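Tail spike protein (Acinetobacter phage vB_AbaP_AS12, PDB 6EU4) probably recognises and may degrade the capsular polysaccharide of Acinetobacter baumannii, as phage tailspikes do, during attachment to the host cell. Local coordinates at residues L482-T488 / A510-P514. Residues are numbered along the deposited sequence; the frame is centred on the assembly and turned at random.
Sequences LGNESIT and ANGFP
S486 and N511 bring the two loops together, with their CA atoms 3.9 Å apart. The chains then diverge, and T488 lies opposite G512. One backbone bond joins them directly: I487 N donates to N511 O at 2.9 Å. The CA of S486 also makes a C-H...O contact with this oxygen. Within 482-488, S486 OG accepts from T488 N and forms an ST turn. Its chi1 of 168° sets OG beside its own carbonyl carbon, within range of that N-H. A water joins the same hydroxyl to A510 O.

Both segments are loops of the mixed sheet that follows the parallel beta-helix of the tailspike. Segment 482-488 leaves strand 474-481, and the loop holding 510-514 leads into strand 520-526. Strand 496-501 runs between these two strands, and L482 and I487 pack on its L499.

N511 lays its amide beside the 485-486 peptide, with CG 3.3 Å from E485 O. Its ND2 donates to N484 OD1 at 2.9 Å, nearly in line with the acceptor C=O. The acceptor lies in the amide plane of N511, but the two amides are turned 78° apart. ND2 also bonds to N506 O, so two acceptors fix the amide's rotation.

I487 and F513 form the apolar part of the contact. I487 has CG1 between its backbone N and carbonyl carbon (chi1 59°), and an extended chi2 carries CD1 over one face of the F513 ring, a CH-pi contact 3.9 Å from the centroid. CG2 reaches the ring at CZ, 3.6 Å away. L482 CD1 approaches more loosely at the ring edge. Nearby, T488 OG1 packs against G512 CA at 3.4 Å and is hydrogen-bonded to R552. G512 O bonds to the indole of W563.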
loop_
_atom_site.group_PDB
_atom_site.type_symbol
_atom_site.label_atom_id
_atom_site.label_comp_id
_atom_site.label_asym_id
_atom_site.label_seq_id
_atom_site.Cartn_x
_atom_site.Cartn_y
_atom_site.Cartn_z
ATOM N N LEU A 482 -27.038 29.585 -7.592
ATOM C CA LEU A 482 -28.342 29.061 -7.970
ATOM C C LEU A 482 -28.640 29.301 -9.441
ATOM O O LEU A 482 -28.286 30.339 -10.007
ATOM C CB LEU A 482 -29.442 29.710 -7.129
ATOM C CG LEU A 482 -29.330 29.482 -5.624
ATOM C CD1 LEU A 482 -30.279 30.416 -4.887
ATOM C CD2 LEU A 482 -29.620 28.030 -5.289
ATOM N N GLY A 483 -29.329 28.350 -10.052
ATOM C CA GLY A 483 -29.925 28.551 -11.355
ATOM C C GLY A 483 -31.292 29.189 -11.230
ATOM O O GLY A 483 -31.557 29.983 -10.321
ATOM N N ASN A 484 -32.182 28.828 -12.152
ATOM C CA ASN A 484 -33.573 29.270 -12.089
ATOM C C ASN A 484 -34.299 28.327 -11.137
ATOM O O ASN A 484 -35.018 27.408 -11.538
ATOM C CB ASN A 484 -34.214 29.272 -13.474
ATOM C CG ASN A 484 -35.626 29.834 -13.455
ATOM O OD1 ASN A 484 -36.031 30.510 -12.503
ATOM N ND2 ASN A 484 -36.381 29.565 -14.508
ATOM N N GLU A 485 -34.094 28.547 -9.844
ATOM C CA GLU A 485 -34.627 27.621 -8.861
ATOM C C GLU A 485 -35.164 28.394 -7.671
ATOM O O GLU A 485 -34.805 29.553 -7.427
ATOM C CB GLU A 485 -33.581 26.581 -8.420
ATOM C CG GLU A 485 -32.210 27.107 -8.114
ATOM C CD GLU A 485 -31.156 25.989 -7.986
ATOM O OE1 GLU A 485 -31.352 25.041 -7.191
ATOM O OE2 GLU A 485 -30.120 26.071 -8.678
ATOM N N SER A 486 -36.049 27.732 -6.939
ATOM C CA SER A 486 -36.720 28.353 -5.814
ATOM C C SER A 486 -35.953 28.097 -4.523
ATOM O O SER A 486 -35.640 26.952 -4.193
ATOM C CB SER A 486 -38.146 27.826 -5.670
ATOM O OG SER A 486 -38.683 28.228 -4.424
ATOM N N ILE A 487 -35.686 29.169 -3.775
ATOM C CA ILE A 487 -35.067 29.011 -2.462
ATOM C C ILE A 487 -36.072 28.576 -1.410
ATOM O O ILE A 487 -35.683 28.285 -0.277
ATOM C CB ILE A 487 -34.366 30.315 -2.030
ATOM C CG1 ILE A 487 -35.352 31.480 -1.974
ATOM C CG2 ILE A 487 -33.218 30.625 -2.960
ATOM C CD1 ILE A 487 -34.787 32.696 -1.191
ATOM N N THR A 488 -37.352 28.489 -1.761
ATOM C CA THR A 488 -38.347 27.904 -0.880
ATOM C C THR A 488 -38.283 26.385 -0.867
ATOM O O THR A 488 -38.676 25.769 0.131
ATOM C CB THR A 488 -39.722 28.396 -1.315
ATOM O OG1 THR A 488 -39.745 29.820 -1.182
ATOM C CG2 THR A 488 -40.845 27.781 -0.476
ATOM N N ALA A 510 -41.726 34.274 -7.388
ATOM C CA ALA A 510 -42.071 32.888 -7.682
ATOM C C ALA A 510 -40.980 31.935 -7.223
ATOM O O ALA A 510 -41.268 30.789 -6.867
ATOM C CB ALA A 510 -42.334 32.710 -9.176
ATOM N N ASN A 511 -39.730 32.378 -7.237
ATOM C CA ASN A 511 -38.631 31.576 -6.740
ATOM C C ASN A 511 -38.347 31.809 -5.256
ATOM O O ASN A 511 -37.286 31.400 -4.766
ATOM C CB ASN A 511 -37.380 31.844 -7.572
ATOM C CG ASN A 511 -37.363 31.033 -8.855
ATOM O OD1 ASN A 511 -37.912 29.934 -8.902
ATOM N ND2 ASN A 511 -36.737 31.568 -9.898
ATOM N N GLY A 512 -39.262 32.447 -4.539
ATOM C CA GLY A 512 -39.173 32.534 -3.090
ATOM C C GLY A 512 -38.448 33.749 -2.554
ATOM O O GLY A 512 -38.218 33.827 -1.340
ATOM N N PHE A 513 -38.087 34.681 -3.394
ATOM C CA PHE A 513 -37.351 35.838 -2.922
ATOM C C PHE A 513 -38.309 36.940 -2.485
ATOM O O PHE A 513 -39.406 37.075 -3.042
ATOM C CB PHE A 513 -36.428 36.358 -4.020
ATOM C CG PHE A 513 -35.284 35.425 -4.324
ATOM C CD1 PHE A 513 -35.415 34.436 -5.281
ATOM C CD2 PHE A 513 -34.087 35.533 -3.638
ATOM C CE1 PHE A 513 -34.373 33.569 -5.553
ATOM C CE2 PHE A 513 -33.033 34.670 -3.906
ATOM C CZ PHE A 513 -33.176 33.688 -4.865
ATOM N N PRO A 514 -37.930 37.750 -1.498
ATOM C CA PRO A 514 -38.883 38.734 -0.955
ATOM C C PRO A 514 -39.035 39.977 -1.814
ATOM O O PRO A 514 -40.071 40.653 -1.771
ATOM C CB PRO A 514 -38.281 39.083 0.412
ATOM C CG PRO A 514 -36.824 38.848 0.246
ATOM C CD PRO A 514 -36.716 37.653 -0.673
HETATM O O HOH W 1 -41.225 28.670 -4.742
#